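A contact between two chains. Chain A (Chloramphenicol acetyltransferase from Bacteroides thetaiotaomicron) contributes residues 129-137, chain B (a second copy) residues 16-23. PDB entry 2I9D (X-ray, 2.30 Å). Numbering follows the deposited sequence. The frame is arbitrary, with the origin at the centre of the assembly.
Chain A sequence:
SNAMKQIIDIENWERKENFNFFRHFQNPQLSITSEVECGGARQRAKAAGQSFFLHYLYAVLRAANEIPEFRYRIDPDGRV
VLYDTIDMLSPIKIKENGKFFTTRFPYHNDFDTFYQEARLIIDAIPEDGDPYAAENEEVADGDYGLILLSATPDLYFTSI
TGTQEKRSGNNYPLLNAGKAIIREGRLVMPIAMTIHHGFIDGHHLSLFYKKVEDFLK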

# COMPACT_ATOMS: atom_id res chain seq x y z
N GLY A 129 4.11 9.94 -28.41
CA GLY A 129 2.70 9.91 -28.16
C GLY A 129 2.34 10.49 -26.82
O GLY A 129 3.20 10.75 -25.97
N ASP A 130 1.04 10.70 -26.65
CA ASP A 130 0.48 11.21 -25.43
C ASP A 130 0.33 10.01 -24.47
O ASP A 130 -0.43 9.08 -24.77
CB ASP A 130 -0.88 11.81 -25.77
CG ASP A 130 -1.61 12.38 -24.58
OD1 ASP A 130 -1.22 12.10 -23.42
OD2 ASP A 130 -2.60 13.10 -24.83
N PRO A 131 1.09 10.00 -23.34
CA PRO A 131 1.04 8.82 -22.44
C PRO A 131 -0.35 8.44 -21.92
O PRO A 131 -0.57 7.25 -21.62
CB PRO A 131 1.97 9.21 -21.25
CG PRO A 131 2.35 10.65 -21.46
CD PRO A 131 2.05 11.03 -22.88
N TYR A 132 -1.26 9.43 -21.81
CA TYR A 132 -2.62 9.23 -21.29
C TYR A 132 -3.79 9.34 -22.29
O TYR A 132 -4.96 9.25 -21.90
CB TYR A 132 -2.85 10.11 -20.07
CG TYR A 132 -2.03 9.59 -18.90
CD1 TYR A 132 -2.42 8.42 -18.22
CD2 TYR A 132 -0.87 10.25 -18.49
CE1 TYR A 132 -1.67 7.92 -17.15
CE2 TYR A 132 -0.10 9.76 -17.45
CZ TYR A 132 -0.52 8.60 -16.77
OH TYR A 132 0.23 8.10 -15.75
N ALA A 133 -3.48 9.49 -23.58
CA ALA A 133 -4.50 9.56 -24.63
C ALA A 133 -5.47 8.38 -24.54
O ALA A 133 -6.67 8.59 -24.55
CB ALA A 133 -3.86 9.65 -26.03
N ALA A 134 -4.96 7.15 -24.44
CA ALA A 134 -5.81 5.95 -24.41
C ALA A 134 -6.79 5.94 -23.24
O ALA A 134 -7.97 5.59 -23.39
CB ALA A 134 -4.96 4.67 -24.39
N GLU A 135 -6.33 6.35 -22.07
CA GLU A 135 -7.24 6.46 -20.92
C GLU A 135 -8.29 7.56 -21.10
O GLU A 135 -9.44 7.39 -20.72
CB GLU A 135 -6.46 6.68 -19.61
CG GLU A 135 -5.49 5.55 -19.26
CD GLU A 135 -5.21 5.48 -17.76
OE1 GLU A 135 -6.19 5.30 -16.98
OE2 GLU A 135 -4.02 5.62 -17.38
N ASN A 136 -7.89 8.71 -21.65
CA ASN A 136 -8.84 9.81 -21.76
C ASN A 136 -9.87 9.55 -22.86
O ASN A 136 -11.01 10.00 -22.78
CB ASN A 136 -8.14 11.17 -21.89
CG ASN A 136 -7.64 11.71 -20.54
OD1 ASN A 136 -7.85 11.09 -19.50
ND2 ASN A 136 -6.98 12.83 -20.55
N GLU A 137 -9.47 8.75 -23.84
CA GLU A 137 -10.35 8.24 -24.87
C GLU A 137 -11.43 7.32 -24.28
O GLU A 137 -12.61 7.49 -24.57
CB GLU A 137 -9.55 7.53 -25.95
CG GLU A 137 -10.44 6.93 -27.03
CD GLU A 137 -9.65 6.38 -28.17
OE1 GLU A 137 -9.11 5.26 -28.05
OE2 GLU A 137 -9.57 7.07 -29.21
N LYS B 16 4.07 17.39 -18.99
CA LYS B 16 2.78 18.10 -19.14
C LYS B 16 1.54 17.18 -19.06
O LYS B 16 0.68 17.36 -18.20
CB LYS B 16 2.74 18.88 -20.46
CG LYS B 16 1.41 19.56 -20.75
CD LYS B 16 1.47 20.56 -21.90
CE LYS B 16 1.15 19.91 -23.25
NZ LYS B 16 -0.36 19.63 -23.46
N GLU B 17 1.46 16.20 -19.94
CA GLU B 17 0.31 15.33 -19.93
C GLU B 17 0.24 14.35 -18.73
O GLU B 17 -0.86 14.07 -18.24
CB GLU B 17 0.04 14.70 -21.31
CG GLU B 17 1.19 14.09 -22.02
CD GLU B 17 2.02 15.08 -22.85
OE1 GLU B 17 3.12 15.47 -22.36
OE2 GLU B 17 1.57 15.43 -23.96
N ASN B 18 1.39 13.89 -18.25
CA ASN B 18 1.49 13.10 -17.01
C ASN B 18 0.95 13.89 -15.80
O ASN B 18 0.06 13.41 -15.11
CB ASN B 18 2.94 12.71 -16.69
CG ASN B 18 3.67 12.12 -17.88
OD1 ASN B 18 3.79 10.90 -18.01
ND2 ASN B 18 4.17 12.98 -18.74
N PHE B 19 1.50 15.08 -15.57
CA PHE B 19 1.09 15.91 -14.47
C PHE B 19 -0.36 16.35 -14.59
O PHE B 19 -1.11 16.28 -13.61
CB PHE B 19 2.01 17.13 -14.28
CG PHE B 19 1.63 17.98 -13.07
CD1 PHE B 19 1.99 17.59 -11.78
CD2 PHE B 19 0.88 19.14 -13.23
CE1 PHE B 19 1.60 18.35 -10.66
CE2 PHE B 19 0.50 19.92 -12.10
CZ PHE B 19 0.86 19.53 -10.82
N ASN B 20 -0.77 16.80 -15.78
CA ASN B 20 -2.14 17.24 -16.01
C ASN B 20 -3.20 16.15 -15.80
O ASN B 20 -4.32 16.47 -15.42
CB ASN B 20 -2.28 17.93 -17.38
CG ASN B 20 -1.73 19.35 -17.37
OD1 ASN B 20 -1.58 19.93 -16.31
ND2 ASN B 20 -1.39 19.88 -18.53
N PHE B 21 -2.84 14.90 -16.07
CA PHE B 21 -3.69 13.75 -15.79
C PHE B 21 -4.02 13.59 -14.29
O PHE B 21 -5.17 13.43 -13.92
CB PHE B 21 -3.03 12.45 -16.31
CG PHE B 21 -3.92 11.22 -16.20
CD1 PHE B 21 -4.90 10.96 -17.17
CD2 PHE B 21 -3.80 10.34 -15.13
CE1 PHE B 21 -5.72 9.84 -17.08
CE2 PHE B 21 -4.62 9.19 -15.04
CZ PHE B 21 -5.58 8.93 -16.02
N PHE B 22 -3.00 13.67 -13.44
CA PHE B 22 -3.18 13.48 -12.01
C PHE B 22 -3.61 14.70 -11.18
O PHE B 22 -4.20 14.54 -10.12
CB PHE B 22 -1.92 12.86 -11.44
CG PHE B 22 -1.65 11.47 -11.96
CD1 PHE B 22 -2.38 10.38 -11.47
CD2 PHE B 22 -0.71 11.27 -12.97
CE1 PHE B 22 -2.15 9.11 -11.96
CE2 PHE B 22 -0.48 10.01 -13.45
CZ PHE B 22 -1.20 8.93 -12.94
N ARG B 23 -3.40 15.90 -11.71
CA ARG B 23 -3.38 17.09 -10.86
C ARG B 23 -4.73 17.51 -10.24
O ARG B 23 -4.74 18.12 -9.18
CB ARG B 23 -2.73 18.26 -11.58
CG ARG B 23 -3.62 18.88 -12.65
CD ARG B 23 -3.44 20.39 -12.61
NE ARG B 23 -2.76 20.85 -13.81
CZ ARG B 23 -2.09 21.99 -13.92
NH1 ARG B 23 -1.97 22.82 -12.86
NH2 ARG B 23 -1.51 22.30 -15.09
O HOH W 1 2.69 9.52 -15.47

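How does chain A enter the contact? Gly A129 adds almost nothing, and the approach begins at Asp A130, whose CA-to-CB bond points sideways while the carboxylate swings nearer to chain B. Its OD1 lies 3.4 Å from CG of Glu B17, a contact with the aliphatic part of that side chain. Two acidic groups meet here, with OD1 of Asp A130 4.4 Å from OE2 of Glu B17, so charge does not favour the pairing. The Asp A130 carboxylate has a partner in its own chain: N of Tyr A132 donates a hydrogen bond to its OD1 at 3.1 Å, bracing the type I turn that runs from Asp A130 to Ala A133.

What does Pro A131 offer at the second position of that turn? Its phi of -56° suits the turn, its ring is compact and buried, and its CA-to-CB bond points toward chain B. CD of Pro A131 packs 3.3 Å from CG of Glu B17, and CG of Pro A131 sits 3.7 Å from OD1 of Asn B18. The ring thus covers the methylene part of one side chain and reaches the amide oxygen of the next.

Why is Tyr A132 the centre of the contact? It occupies the N-cap position, and from there its CA-to-CB bond points toward the chain B helix, and 93 Å² of the residue is covered. Phe B21, covered to the same extent, lies over one face of the tyrosine ring in a face-to-face stack, with ring centroids 4.0 Å apart and planes inclined by only 10°. CB of Phe B21 also lies over that face, 4.1 Å from the ring centroid, in a CH-pi contact. At the edge of the tyrosine ring, CE2 of Tyr A132 comes within 3.7 Å of CA of Asn B18. Farther out, CZ of Tyr A132 is 3.6 Å from CE2 of Phe B22, whose ring plane is perpendicular to that of the tyrosine. No direct hydrogen bond joins the stretches; instead, OH of Tyr A132 donates to a water at 2.9 Å, and that water donates to OD1 of Asn B18 at 3.1 Å.

How does the chain A helix complete the contact? Ala A133 and Ala A134 remain out of reach, but the next two residues both reach the Phe B21 ring, at the neighbouring atoms CZ and CE1. OE1 of Glu A135 approaches CZ of Phe B21 at 3.8 Å and is hydrogen-bonded elsewhere in the structure. OD1 of Asn A136 lies at the ring edge, 3.5 Å from CE1 of Phe B21, where a polar oxygen can face the slightly positive ring hydrogens.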